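Local coordinates for glutamyl endopeptidase (Staphylococcus epidermidis, PDB 6PYM), which belongs to the S1B serine peptidases and probably cleaves proteins on the carbonyl side of glutamate, and also after aspartate, at residues H9-T14 and M143-G148. The protein carries 1 engineered substitution. Sequence-based numbering, arbitrary orientation.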
loop_
_atom_site.group_PDB
_atom_site.type_symbol
_atom_site.label_atom_id
_atom_site.label_comp_id
_atom_site.label_asym_id
_atom_site.label_seq_id
_atom_site.Cartn_x
_atom_site.Cartn_y
_atom_site.Cartn_z
ATOM N N HIS A 9 -9.842 -4.028 12.206
ATOM C CA HIS A 9 -9.630 -3.312 13.454
ATOM C C HIS A 9 -8.790 -2.076 13.189
ATOM O O HIS A 9 -7.871 -2.098 12.363
ATOM C CB HIS A 9 -8.936 -4.215 14.480
ATOM C CG HIS A 9 -9.815 -5.312 14.983
ATOM N ND1 HIS A 9 -9.849 -6.565 14.412
ATOM C CD2 HIS A 9 -10.745 -5.318 15.965
ATOM C CE1 HIS A 9 -10.739 -7.309 15.047
ATOM N NE2 HIS A 9 -11.296 -6.575 15.993
ATOM N N GLN A 10 -9.100 -1.002 13.906
ATOM C CA GLN A 10 -8.403 0.255 13.717
ATOM C C GLN A 10 -7.031 0.196 14.369
ATOM O O GLN A 10 -6.851 -0.421 15.429
ATOM C CB GLN A 10 -9.217 1.397 14.322
ATOM C CG GLN A 10 -8.615 2.758 14.028
ATOM C CD GLN A 10 -9.506 3.911 14.434
ATOM O OE1 GLN A 10 -10.588 3.717 15.008
ATOM N NE2 GLN A 10 -9.066 5.129 14.117
ATOM N N ILE A 11 -6.059 0.829 13.718
ATOM C CA ILE A 11 -4.712 0.995 14.246
ATOM C C ILE A 11 -4.602 2.397 14.817
ATOM O O ILE A 11 -4.914 3.387 14.143
ATOM C CB ILE A 11 -3.648 0.780 13.154
ATOM C CG1 ILE A 11 -3.799 -0.589 12.486
ATOM C CG2 ILE A 11 -2.236 1.003 13.722
ATOM C CD1 ILE A 11 -3.779 -1.744 13.434
ATOM N N PHE A 12 -4.144 2.480 16.061
ATOM C CA PHE A 12 -4.000 3.741 16.775
ATOM C C PHE A 12 -2.556 4.192 16.862
ATOM O O PHE A 12 -2.270 5.388 16.735
ATOM C CB PHE A 12 -4.633 3.613 18.164
ATOM C CG PHE A 12 -6.056 3.162 18.095
ATOM C CD1 PHE A 12 -7.049 4.059 17.776
ATOM C CD2 PHE A 12 -6.387 1.826 18.264
ATOM C CE1 PHE A 12 -8.358 3.640 17.678
ATOM C CE2 PHE A 12 -7.691 1.408 18.168
ATOM C CZ PHE A 12 -8.670 2.315 17.880
ATOM N N ASN A 13 -1.638 3.253 17.051
ATOM C CA ASN A 13 -0.211 3.563 17.112
ATOM C C ASN A 13 0.382 3.484 15.705
ATOM O O ASN A 13 1.210 2.633 15.380
ATOM C CB ASN A 13 0.495 2.620 18.078
ATOM C CG ASN A 13 0.005 2.785 19.501
ATOM O OD1 ASN A 13 -0.538 1.852 20.098
ATOM N ND2 ASN A 13 0.160 3.976 20.043
ATOM N N THR A 14 -0.067 4.415 14.862
ATOM C CA THR A 14 0.207 4.349 13.427
ATOM C C THR A 14 1.655 4.633 13.068
ATOM O O THR A 14 2.049 4.345 11.928
ATOM C CB THR A 14 -0.694 5.313 12.656
ATOM O OG1 THR A 14 -0.458 6.656 13.109
ATOM C CG2 THR A 14 -2.158 4.953 12.829
ATOM N N MET A 143 -6.543 4.353 9.846
ATOM C CA MET A 143 -5.851 3.152 9.395
ATOM C C MET A 143 -6.504 1.919 10.008
ATOM O O MET A 143 -6.759 1.888 11.221
ATOM C CB MET A 143 -4.379 3.227 9.800
ATOM C CG MET A 143 -3.553 2.088 9.238
ATOM S SD MET A 143 -1.884 1.930 9.913
ATOM C CE MET A 143 -1.134 3.489 9.427
ATOM N N TRP A 144 -6.773 0.911 9.174
ATOM C CA TRP A 144 -7.448 -0.307 9.593
ATOM C C TRP A 144 -6.696 -1.511 9.057
ATOM O O TRP A 144 -6.232 -1.512 7.909
ATOM C CB TRP A 144 -8.918 -0.353 9.099
ATOM C CG TRP A 144 -9.720 0.729 9.707
ATOM C CD1 TRP A 144 -9.633 2.060 9.434
ATOM C CD2 TRP A 144 -10.703 0.591 10.738
ATOM N NE1 TRP A 144 -10.497 2.770 10.242
ATOM C CE2 TRP A 144 -11.160 1.887 11.051
ATOM C CE3 TRP A 144 -11.237 -0.501 11.430
ATOM C CZ2 TRP A 144 -12.145 2.119 12.016
ATOM C CZ3 TRP A 144 -12.199 -0.265 12.396
ATOM C CH2 TRP A 144 -12.646 1.033 12.671
ATOM N N GLU A 145 -6.597 -2.545 9.878
ATOM C CA GLU A 145 -5.974 -3.809 9.529
ATOM C C GLU A 145 -7.061 -4.863 9.360
ATOM O O GLU A 145 -7.896 -5.055 10.255
ATOM C CB GLU A 145 -5.038 -4.221 10.658
ATOM C CG GLU A 145 -4.403 -5.575 10.516
ATOM C CD GLU A 145 -3.444 -5.854 11.656
ATOM O OE1 GLU A 145 -3.901 -6.321 12.727
ATOM O OE2 GLU A 145 -2.239 -5.564 11.508
ATOM N N SER A 146 -7.043 -5.550 8.224
ATOM C CA SER A 146 -8.001 -6.599 7.897
ATOM C C SER A 146 -7.279 -7.939 7.855
ATOM O O SER A 146 -6.212 -8.049 7.246
ATOM C CB SER A 146 -8.635 -6.298 6.541
ATOM O OG SER A 146 -9.612 -7.278 6.245
ATOM N N VAL A 147 -7.871 -8.953 8.485
ATOM C CA VAL A 147 -7.229 -10.236 8.761
ATOM C C VAL A 147 -7.876 -11.333 7.916
ATOM O O VAL A 147 -9.106 -11.438 7.863
ATOM C CB VAL A 147 -7.368 -10.576 10.256
ATOM C CG1 VAL A 147 -6.912 -11.995 10.543
ATOM C CG2 VAL A 147 -6.598 -9.570 11.110
ATOM N N GLY A 148 -7.056 -12.182 7.306
ATOM C CA GLY A 148 -7.596 -13.320 6.580
ATOM C C GLY A 148 -6.501 -14.217 6.040
ATOM O O GLY A 148 -5.385 -14.240 6.563
HETATM O O HOH W 1 -8.429 -7.269 12.196
HETATM O O HOH W 2 -6.406 5.285 12.634
#
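Gln10 lies over one face of the Trp144 indole. Its CB sits 3.6 Å from the centroid of the six-membered ring, a CH-pi contact only 5° off the ring normal. CG is anti to the backbone N (chi1 -174°), and the chain beyond it is extended. The amide is thereby carried on past the six-membered ring, its plane 18° from the indole, with OE1 3.7 Å from Trp144 CZ2. Lys138 makes a cation-pi contact with the same indole, and Trp144 NE1 bonds Thr142 OG1. The His9 ring meets a water in plane at its edge, through ND1; that water also donates to Glu145 O.

His9 and Glu145 form an antiparallel hydrogen-bonded pair: His9 N to Glu145 O is 2.9 Å, Glu145 N to His9 O 2.8 Å. Ile11 N adds a nearly straight bond to Met143 O. A second water accepts from Gln10 NE2 and Met143 N and donates to Ile11 O.

On the sheet face of His9, Ile11, Met143 and Glu145, Ile11 CB packs 3.9 Å from Met143 SD, and Ile11 CD1 touches Glu145 CB. The Met143 chain bends at its last torsion, and CE lies 3.7 Å from Thr14 CB. Glu145 OE2 bonds Tyr19 OH, and Thr14 OG1 bonds Ser68 O.

The contact adds strand 8-11 to the edge of strand 143-154, whose other side pairs with 128-133, in one of the two beta domains of the chymotrypsin-like fold, away from the predicted charge relay residues. Backbone bonds and two bridging waters satisfy polar groups along the seam, while CH-pi and apolar contacts pack its two faces.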